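Cell wall surface anchor family protein (PDB 4OQ1) is an ancillary pilin of Streptococcus pneumoniae that probably attaches the pilus to the cell wall. Local coordinates at residues 309-321 and 331-343. The protein carries 3 engineered substitutions. Sequence-based numbering, arbitrary orientation.
Sequences RVEGLEYGTYYLW and QLTSPVSFTIGKD
One face of the Phe338 ring lies against Tyr318 CB, 3.8 Å from the ring centroid; Val336 O sits in plane at its edge, and Leu320 CD2 and Val310 CG2 approach obliquely. Phe338 CG stands between the backbone N and the carbonyl carbon (chi1 62°), which tips the ring over the neighbouring strand. The Tyr318 ring is near parallel to it but slid so far that the two hardly overlap. Leu313 CD1 lies over one Tyr318 face; at the edge OH donates to Glu314 O (2.6 Å), so tyrosine suits a buried place where a polar tip meets a loop carbonyl. Gly341 CA lies over the centre of the Tyr315 ring at 3.7 Å, almost on the ring normal. Strands 316-321 and 336-340 pair antiparallel in one sheet of a CnaB-type, prealbumin-like domain; the Tyr318 N-H...O hydrogen bond to Phe338 O (2.8 Å) is almost straight, at 175°. Phe338, Leu320 and Ile340 face the core, where Val260 and Phe262 of the other sheet meet them. On the opposite face exposed Thr317, Thr339 and Ser337 suit solvent: Thr317 OG1 and Thr339 OG1 share a hydrogen bond (3.2 Å), while a water links Ser337 OG to Tyr319 OH. Pro335 CG packs against Trp321 CE3 at 3.7 Å.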
ATOM      1  N   ARG A 309      30.458  12.168 -22.495  1.00 23.69           N
ATOM      2  CA  ARG A 309      30.059  10.809 -22.493  1.00 23.36           C
ATOM      3  C   ARG A 309      28.919  10.565 -21.467  1.00 21.26           C
ATOM      4  O   ARG A 309      28.847  11.243 -20.507  1.00 23.04           O
ATOM      5  CB  ARG A 309      31.287  10.032 -22.021  1.00 25.87           C
ATOM      6  CG  ARG A 309      31.248   8.601 -22.298  1.00 31.22           C
ATOM      7  CD  ARG A 309      32.638   8.020 -22.050  1.00 37.04           C
ATOM      8  NE  ARG A 309      32.595   6.645 -22.486  1.00 45.63           N
ATOM      9  CZ  ARG A 309      32.377   5.613 -21.683  1.00 49.84           C
ATOM     10  NH1 ARG A 309      32.337   4.382 -22.179  1.00 55.88           N
ATOM     11  NH2 ARG A 309      32.228   5.806 -20.383  1.00 54.86           N
ATOM     12  N   VAL A 310      28.052   9.624 -21.793  1.00 22.72           N
ATOM     13  CA  VAL A 310      27.064   9.053 -20.842  1.00 26.72           C
ATOM     14  C   VAL A 310      27.286   7.521 -20.837  1.00 23.74           C
ATOM     15  O   VAL A 310      27.457   6.883 -21.884  1.00 25.89           O
ATOM     16  CB  VAL A 310      25.606   9.376 -21.232  1.00 29.03           C
ATOM     17  CG1 VAL A 310      25.448  10.850 -21.457  1.00 27.47           C
ATOM     18  CG2 VAL A 310      25.193   8.639 -22.507  1.00 35.86           C
ATOM     19  N   GLU A 311      27.357   6.980 -19.643  1.00 27.90           N
ATOM     20  CA  GLU A 311      27.657   5.578 -19.501  1.00 29.52           C
ATOM     21  C   GLU A 311      26.630   4.862 -18.596  1.00 27.52           C
ATOM     22  O   GLU A 311      26.055   5.455 -17.672  1.00 27.89           O
ATOM     23  CB  GLU A 311      29.087   5.436 -18.950  1.00 35.85           C
ATOM     24  CG  GLU A 311      29.457   3.986 -18.606  1.00 44.17           C
ATOM     25  CD  GLU A 311      30.938   3.779 -18.265  1.00 53.66           C
ATOM     26  OE1 GLU A 311      31.658   4.796 -18.085  1.00 58.78           O
ATOM     27  OE2 GLU A 311      31.380   2.593 -18.179  1.00 62.12           O
ATOM     28  N   GLY A 312      26.464   3.574 -18.838  1.00 30.12           N
ATOM     29  CA  GLY A 312      25.481   2.771 -18.102  1.00 36.41           C
ATOM     30  C   GLY A 312      24.143   3.247 -18.632  1.00 38.87           C
ATOM     31  O   GLY A 312      24.000   3.571 -19.787  1.00 43.60           O
ATOM     32  N   LEU A 313      23.124   3.353 -17.865  1.00 45.81           N
ATOM     33  CA  LEU A 313      21.976   3.921 -18.599  1.00 46.13           C
ATOM     34  C   LEU A 313      21.215   2.932 -19.560  1.00 35.60           C
ATOM     35  O   LEU A 313      21.679   2.389 -20.575  1.00 26.74           O
ATOM     36  CB  LEU A 313      22.438   5.223 -19.278  1.00 47.40           C
ATOM     37  CG  LEU A 313      21.456   6.080 -20.006  1.00 49.18           C
ATOM     38  CD1 LEU A 313      21.903   7.540 -20.015  1.00 47.13           C
ATOM     39  CD2 LEU A 313      21.407   5.497 -21.373  1.00 49.67           C
ATOM     40  N   GLU A 314      19.987   2.700 -19.185  1.00 30.18           N
ATOM     41  CA  GLU A 314      19.199   1.687 -19.787  1.00 28.00           C
ATOM     42  C   GLU A 314      18.902   2.006 -21.212  1.00 25.16           C
ATOM     43  O   GLU A 314      18.812   3.174 -21.595  1.00 22.24           O
ATOM     44  CB  GLU A 314      17.920   1.567 -18.968  1.00 30.13           C
ATOM     45  CG  GLU A 314      18.139   0.752 -17.682  1.00 34.58           C
ATOM     46  CD  GLU A 314      19.014   1.359 -16.560  1.00 38.77           C
ATOM     47  OE1 GLU A 314      19.254   2.587 -16.540  1.00 48.82           O
ATOM     48  OE2 GLU A 314      19.484   0.582 -15.668  1.00 32.04           O
ATOM     49  N   TYR A 315      18.833   0.975 -22.008  1.00 21.69           N
ATOM     50  CA  TYR A 315      18.278   1.066 -23.305  1.00 23.57           C
ATOM     51  C   TYR A 315      17.040   1.949 -23.360  1.00 27.05           C
ATOM     52  O   TYR A 315      16.087   1.757 -22.609  1.00 23.48           O
ATOM     53  CB  TYR A 315      17.918  -0.296 -23.838  1.00 27.94           C
ATOM     54  CG  TYR A 315      19.156  -1.121 -24.341  1.00 32.66           C
ATOM     55  CD1 TYR A 315      20.468  -0.736 -24.087  1.00 32.64           C
ATOM     56  CD2 TYR A 315      18.962  -2.269 -25.095  1.00 36.99           C
ATOM     57  CE1 TYR A 315      21.547  -1.510 -24.564  1.00 34.49           C
ATOM     58  CE2 TYR A 315      20.013  -3.028 -25.561  1.00 36.22           C
ATOM     59  CZ  TYR A 315      21.292  -2.654 -25.302  1.00 36.93           C
ATOM     60  OH  TYR A 315      22.293  -3.463 -25.785  1.00 35.89           O
ATOM     61  N   GLY A 316      17.002   2.811 -24.368  1.00 27.94           N
ATOM     62  CA  GLY A 316      15.885   3.733 -24.535  1.00 27.30           C
ATOM     63  C   GLY A 316      16.323   4.973 -25.260  1.00 26.78           C
ATOM     64  O   GLY A 316      17.447   5.025 -25.717  1.00 25.67           O
ATOM     65  N   THR A 317      15.441   5.957 -25.340  1.00 22.49           N
ATOM     66  CA  THR A 317      15.679   7.213 -26.045  1.00 23.27           C
ATOM     67  C   THR A 317      15.870   8.350 -25.039  1.00 21.96           C
ATOM     68  O   THR A 317      15.123   8.437 -24.032  1.00 21.15           O
ATOM     69  CB  THR A 317      14.507   7.475 -26.955  1.00 27.39           C
ATOM     70  OG1 THR A 317      14.533   6.464 -27.962  1.00 27.23           O
ATOM     71  CG2 THR A 317      14.565   8.895 -27.584  1.00 28.66           C
ATOM     72  N   TYR A 318      16.915   9.163 -25.257  1.00 18.75           N
ATOM     73  CA  TYR A 318      17.247  10.204 -24.410  1.00 19.22           C
ATOM     74  C   TYR A 318      17.513  11.508 -25.200  1.00 18.90           C
ATOM     75  O   TYR A 318      17.513  11.505 -26.431  1.00 21.65           O
ATOM     76  CB  TYR A 318      18.485   9.866 -23.637  1.00 21.55           C
ATOM     77  CG  TYR A 318      18.377   8.647 -22.778  1.00 20.73           C
ATOM     78  CD1 TYR A 318      17.964   8.737 -21.492  1.00 24.47           C
ATOM     79  CD2 TYR A 318      18.641   7.420 -23.287  1.00 23.23           C
ATOM     80  CE1 TYR A 318      17.807   7.636 -20.710  1.00 24.81           C
ATOM     81  CE2 TYR A 318      18.556   6.280 -22.502  1.00 23.28           C
ATOM     82  CZ  TYR A 318      18.138   6.402 -21.210  1.00 24.99           C
ATOM     83  OH  TYR A 318      18.074   5.370 -20.364  1.00 22.61           O
ATOM     84  N   TYR A 319      17.786  12.568 -24.475  1.00 18.97           N
ATOM     85  CA  TYR A 319      17.964  13.935 -25.005  1.00 18.20           C
ATOM     86  C   TYR A 319      19.035  14.721 -24.240  1.00 16.45           C
ATOM     87  O   TYR A 319      19.033  14.761 -22.992  1.00 16.74           O
ATOM     88  CB  TYR A 319      16.672  14.734 -25.038  1.00 19.84           C
ATOM     89  CG  TYR A 319      15.488  14.053 -25.667  1.00 21.65           C
ATOM     90  CD1 TYR A 319      15.163  14.234 -26.972  1.00 20.77           C
ATOM     91  CD2 TYR A 319      14.705  13.171 -24.895  1.00 25.84           C
ATOM     92  CE1 TYR A 319      14.107  13.545 -27.521  1.00 25.47           C
ATOM     93  CE2 TYR A 319      13.681  12.471 -25.443  1.00 25.35           C
ATOM     94  CZ  TYR A 319      13.365  12.695 -26.726  1.00 24.44           C
ATOM     95  OH  TYR A 319      12.339  11.990 -27.217  1.00 25.15           O
ATOM     96  N   LEU A 320      19.906  15.410 -25.003  1.00 13.83           N
ATOM     97  CA  LEU A 320      20.858  16.331 -24.464  1.00 13.49           C
ATOM     98  C   LEU A 320      20.148  17.690 -24.509  1.00 15.53           C
ATOM     99  O   LEU A 320      19.968  18.233 -25.620  1.00 18.57           O
ATOM    100  CB  LEU A 320      22.148  16.451 -25.290  1.00 13.36           C
ATOM    101  CG  LEU A 320      22.984  15.127 -25.378  1.00 15.23           C
ATOM    102  CD1 LEU A 320      24.254  15.365 -26.179  1.00 16.50           C
ATOM    103  CD2 LEU A 320      23.391  14.707 -24.005  1.00 17.73           C
ATOM    104  N   TRP A 321      19.712  18.138 -23.349  1.00 15.65           N
ATOM    105  CA  TRP A 321      19.044  19.461 -23.196  1.00 16.13           C
ATOM    106  C   TRP A 321      20.134  20.459 -22.965  1.00 16.62           C
ATOM    107  O   TRP A 321      20.860  20.363 -21.931  1.00 17.96           O
ATOM    108  CB  TRP A 321      18.061  19.465 -22.012  1.00 20.43           C
ATOM    109  CG  TRP A 321      17.492  20.828 -21.670  1.00 20.96           C
ATOM    110  CD1 TRP A 321      18.021  21.736 -20.842  1.00 25.87           C
ATOM    111  CD2 TRP A 321      16.305  21.399 -22.188  1.00 22.13           C
ATOM    112  NE1 TRP A 321      17.235  22.897 -20.823  1.00 25.07           N
ATOM    113  CE2 TRP A 321      16.138  22.659 -21.592  1.00 26.08           C
ATOM    114  CE3 TRP A 321      15.324  20.944 -23.038  1.00 25.61           C
ATOM    115  CZ2 TRP A 321      15.065  23.518 -21.921  1.00 23.16           C
ATOM    116  CZ3 TRP A 321      14.237  21.788 -23.318  1.00 24.52           C
ATOM    117  CH2 TRP A 321      14.138  23.032 -22.787  1.00 25.66           C
ATOM    118  N   GLN A 331      22.706  28.831 -29.401  1.00 22.67           N
ATOM    119  CA  GLN A 331      22.028  27.668 -28.821  1.00 25.86           C
ATOM    120  C   GLN A 331      21.388  26.779 -29.908  1.00 24.46           C
ATOM    121  O   GLN A 331      20.836  27.244 -30.950  1.00 21.61           O
ATOM    122  CB  GLN A 331      20.970  28.094 -27.751  1.00 32.53           C
ATOM    123  CG  GLN A 331      21.580  28.319 -26.344  1.00 40.48           C
ATOM    124  CD  GLN A 331      20.904  27.513 -25.216  1.00 43.31           C
ATOM    125  OE1 GLN A 331      19.864  26.862 -25.409  1.00 55.02           O
ATOM    126  NE2 GLN A 331      21.509  27.551 -24.040  1.00 47.80           N
ATOM    127  N   LEU A 332      21.530  25.486 -29.725  1.00 22.09           N
ATOM    128  CA  LEU A 332      20.904  24.554 -30.593  1.00 24.89           C
ATOM    129  C   LEU A 332      19.386  24.760 -30.606  1.00 22.05           C
ATOM    130  O   LEU A 332      18.830  25.187 -29.607  1.00 21.96           O
ATOM    131  CB  LEU A 332      21.179  23.141 -30.116  1.00 22.92           C
ATOM    132  CG  LEU A 332      22.620  22.747 -29.902  1.00 26.48           C
ATOM    133  CD1 LEU A 332      22.724  21.296 -29.400  1.00 24.51           C
ATOM    134  CD2 LEU A 332      23.373  22.833 -31.221  1.00 25.31           C
ATOM    135  N   THR A 333      18.720  24.487 -31.722  1.00 21.29           N
ATOM    136  CA  THR A 333      17.329  24.827 -31.801  1.00 22.77           C
ATOM    137  C   THR A 333      16.447  23.776 -31.166  1.00 22.95           C
ATOM    138  O   THR A 333      15.326  24.037 -30.905  1.00 19.03           O
ATOM    139  CB  THR A 333      16.840  25.070 -33.269  1.00 23.49           C
ATOM    140  OG1 THR A 333      17.260  23.990 -34.017  1.00 27.23           O
ATOM    141  CG2 THR A 333      17.493  26.301 -33.830  1.00 26.82           C
ATOM    142  N   SER A 334      16.975  22.577 -30.878  1.00 21.07           N
ATOM    143  CA  SER A 334      16.228  21.606 -30.108  1.00 23.44           C
ATOM    144  C   SER A 334      17.234  20.684 -29.397  1.00 21.22           C
ATOM    145  O   SER A 334      18.419  20.671 -29.752  1.00 20.00           O
ATOM    146  CB  SER A 334      15.345  20.768 -31.047  1.00 26.16           C
ATOM    147  OG  SER A 334      16.105  19.916 -31.853  1.00 31.98           O
ATOM    148  N   PRO A 335      16.769  19.917 -28.425  1.00 18.70           N
ATOM    149  CA  PRO A 335      17.741  19.039 -27.733  1.00 19.10           C
ATOM    150  C   PRO A 335      18.227  18.014 -28.731  1.00 19.33           C
ATOM    151  O   PRO A 335      17.521  17.653 -29.673  1.00 19.63           O
ATOM    152  CB  PRO A 335      16.898  18.368 -26.686  1.00 18.34           C
ATOM    153  CG  PRO A 335      15.933  19.427 -26.346  1.00 21.14           C
ATOM    154  CD  PRO A 335      15.487  19.881 -27.740  1.00 19.10           C
ATOM    155  N   VAL A 336      19.364  17.422 -28.432  1.00 19.26           N
ATOM    156  CA  VAL A 336      19.888  16.362 -29.287  1.00 22.01           C
ATOM    157  C   VAL A 336      19.301  14.977 -28.845  1.00 22.45           C
ATOM    158  O   VAL A 336      19.566  14.512 -27.750  1.00 16.18           O
ATOM    159  CB  VAL A 336      21.381  16.241 -29.117  1.00 21.15           C
ATOM    160  CG1 VAL A 336      21.906  15.153 -29.989  1.00 22.82           C
ATOM    161  CG2 VAL A 336      22.052  17.549 -29.463  1.00 26.88           C
ATOM    162  N   SER A 337      18.549  14.326 -29.720  1.00 19.18           N
ATOM    163  CA  SER A 337      18.048  13.021 -29.408  1.00 18.95           C
ATOM    164  C   SER A 337      19.096  11.931 -29.672  1.00 20.00           C
ATOM    165  O   SER A 337      19.858  11.988 -30.642  1.00 19.96           O
ATOM    166  CB  SER A 337      16.820  12.750 -30.301  1.00 25.44           C
ATOM    167  OG  SER A 337      16.239  11.499 -29.853  1.00 32.55           O
ATOM    168  N   PHE A 338      19.131  10.955 -28.809  1.00 19.07           N
ATOM    169  CA  PHE A 338      19.980   9.778 -29.015  1.00 21.19           C
ATOM    170  C   PHE A 338      19.309   8.594 -28.399  1.00 22.07           C
ATOM    171  O   PHE A 338      18.586   8.734 -27.411  1.00 20.31           O
ATOM    172  CB  PHE A 338      21.414   9.949 -28.485  1.00 21.78           C
ATOM    173  CG  PHE A 338      21.543  10.174 -27.017  1.00 19.99           C
ATOM    174  CD1 PHE A 338      22.073   9.203 -26.217  1.00 20.58           C
ATOM    175  CD2 PHE A 338      21.204  11.355 -26.439  1.00 17.85           C
ATOM    176  CE1 PHE A 338      22.161   9.389 -24.878  1.00 21.96           C
ATOM    177  CE2 PHE A 338      21.309  11.568 -25.118  1.00 19.66           C
ATOM    178  CZ  PHE A 338      21.848  10.596 -24.305  1.00 21.25           C
ATOM    179  N   THR A 339      19.638   7.407 -28.931  1.00 22.61           N
ATOM    180  CA  THR A 339      18.954   6.135 -28.602  1.00 23.44           C
ATOM    181  C   THR A 339      20.035   5.220 -28.196  1.00 26.52           C
ATOM    182  O   THR A 339      21.053   5.143 -28.861  1.00 30.63           O
ATOM    183  CB  THR A 339      18.182   5.592 -29.819  1.00 28.69           C
ATOM    184  OG1 THR A 339      17.060   6.438 -29.985  1.00 28.27           O
ATOM    185  CG2 THR A 339      17.602   4.173 -29.520  1.00 31.01           C
ATOM    186  N   ILE A 340      19.890   4.627 -27.028  1.00 23.08           N
ATOM    187  CA  ILE A 340      20.796   3.547 -26.590  1.00 24.49           C
ATOM    188  C   ILE A 340      20.177   2.171 -26.878  1.00 27.37           C
ATOM    189  O   ILE A 340      19.055   1.924 -26.485  1.00 24.40           O
ATOM    190  CB  ILE A 340      21.101   3.763 -25.146  1.00 25.48           C
ATOM    191  CG1 ILE A 340      21.626   5.159 -25.011  1.00 29.86           C
ATOM    192  CG2 ILE A 340      22.034   2.686 -24.608  1.00 26.41           C
ATOM    193  CD1 ILE A 340      22.693   5.287 -24.009  1.00 36.96           C
ATOM    194  N   GLY A 341      20.931   1.264 -27.508  1.00 29.26           N
ATOM    195  CA  GLY A 341      20.319   0.017 -28.009  1.00 30.93           C
ATOM    196  C   GLY A 341      21.366  -0.972 -28.411  1.00 36.83           C
ATOM    197  O   GLY A 341      22.545  -0.651 -28.420  1.00 33.50           O
ATOM    198  N   LYS A 342      20.942  -2.195 -28.692  1.00 45.27           N
ATOM    199  CA  LYS A 342      21.864  -3.259 -29.097  1.00 51.78           C
ATOM    200  C   LYS A 342      22.521  -2.986 -30.469  1.00 53.03           C
ATOM    201  O   LYS A 342      23.671  -3.355 -30.650  1.00 57.68           O
ATOM    202  CB  LYS A 342      21.128  -4.605 -29.142  1.00 54.72           C
ATOM    203  CG  LYS A 342      22.035  -5.811 -29.331  1.00 62.12           C
ATOM    204  CD  LYS A 342      21.257  -7.112 -29.158  1.00 68.48           C
ATOM    205  CE  LYS A 342      22.081  -8.330 -29.578  1.00 73.35           C
ATOM    206  NZ  LYS A 342      21.852  -8.729 -30.997  1.00 73.97           N
ATOM    207  N   ASP A 343      21.807  -2.359 -31.413  1.00 51.55           N
ATOM    208  CA  ASP A 343      22.344  -2.121 -32.778  1.00 57.41           C
ATOM    209  C   ASP A 343      23.788  -1.604 -32.841  1.00 62.23           C
ATOM    210  O   ASP A 343      24.026  -0.398 -32.731  1.00 61.25           O
ATOM    211  CB  ASP A 343      21.431  -1.163 -33.559  1.00 61.10           C
ATOM    212  CG  ASP A 343      20.342  -1.894 -34.318  1.00 64.11           C
ATOM    213  OD1 ASP A 343      20.462  -3.135 -34.439  1.00 70.13           O
ATOM    214  OD2 ASP A 343      19.377  -1.248 -34.795  1.00 64.51           O
TER
HETATM  215  O   HOH W   1      13.257  11.160 -29.695  1.00 43.67           O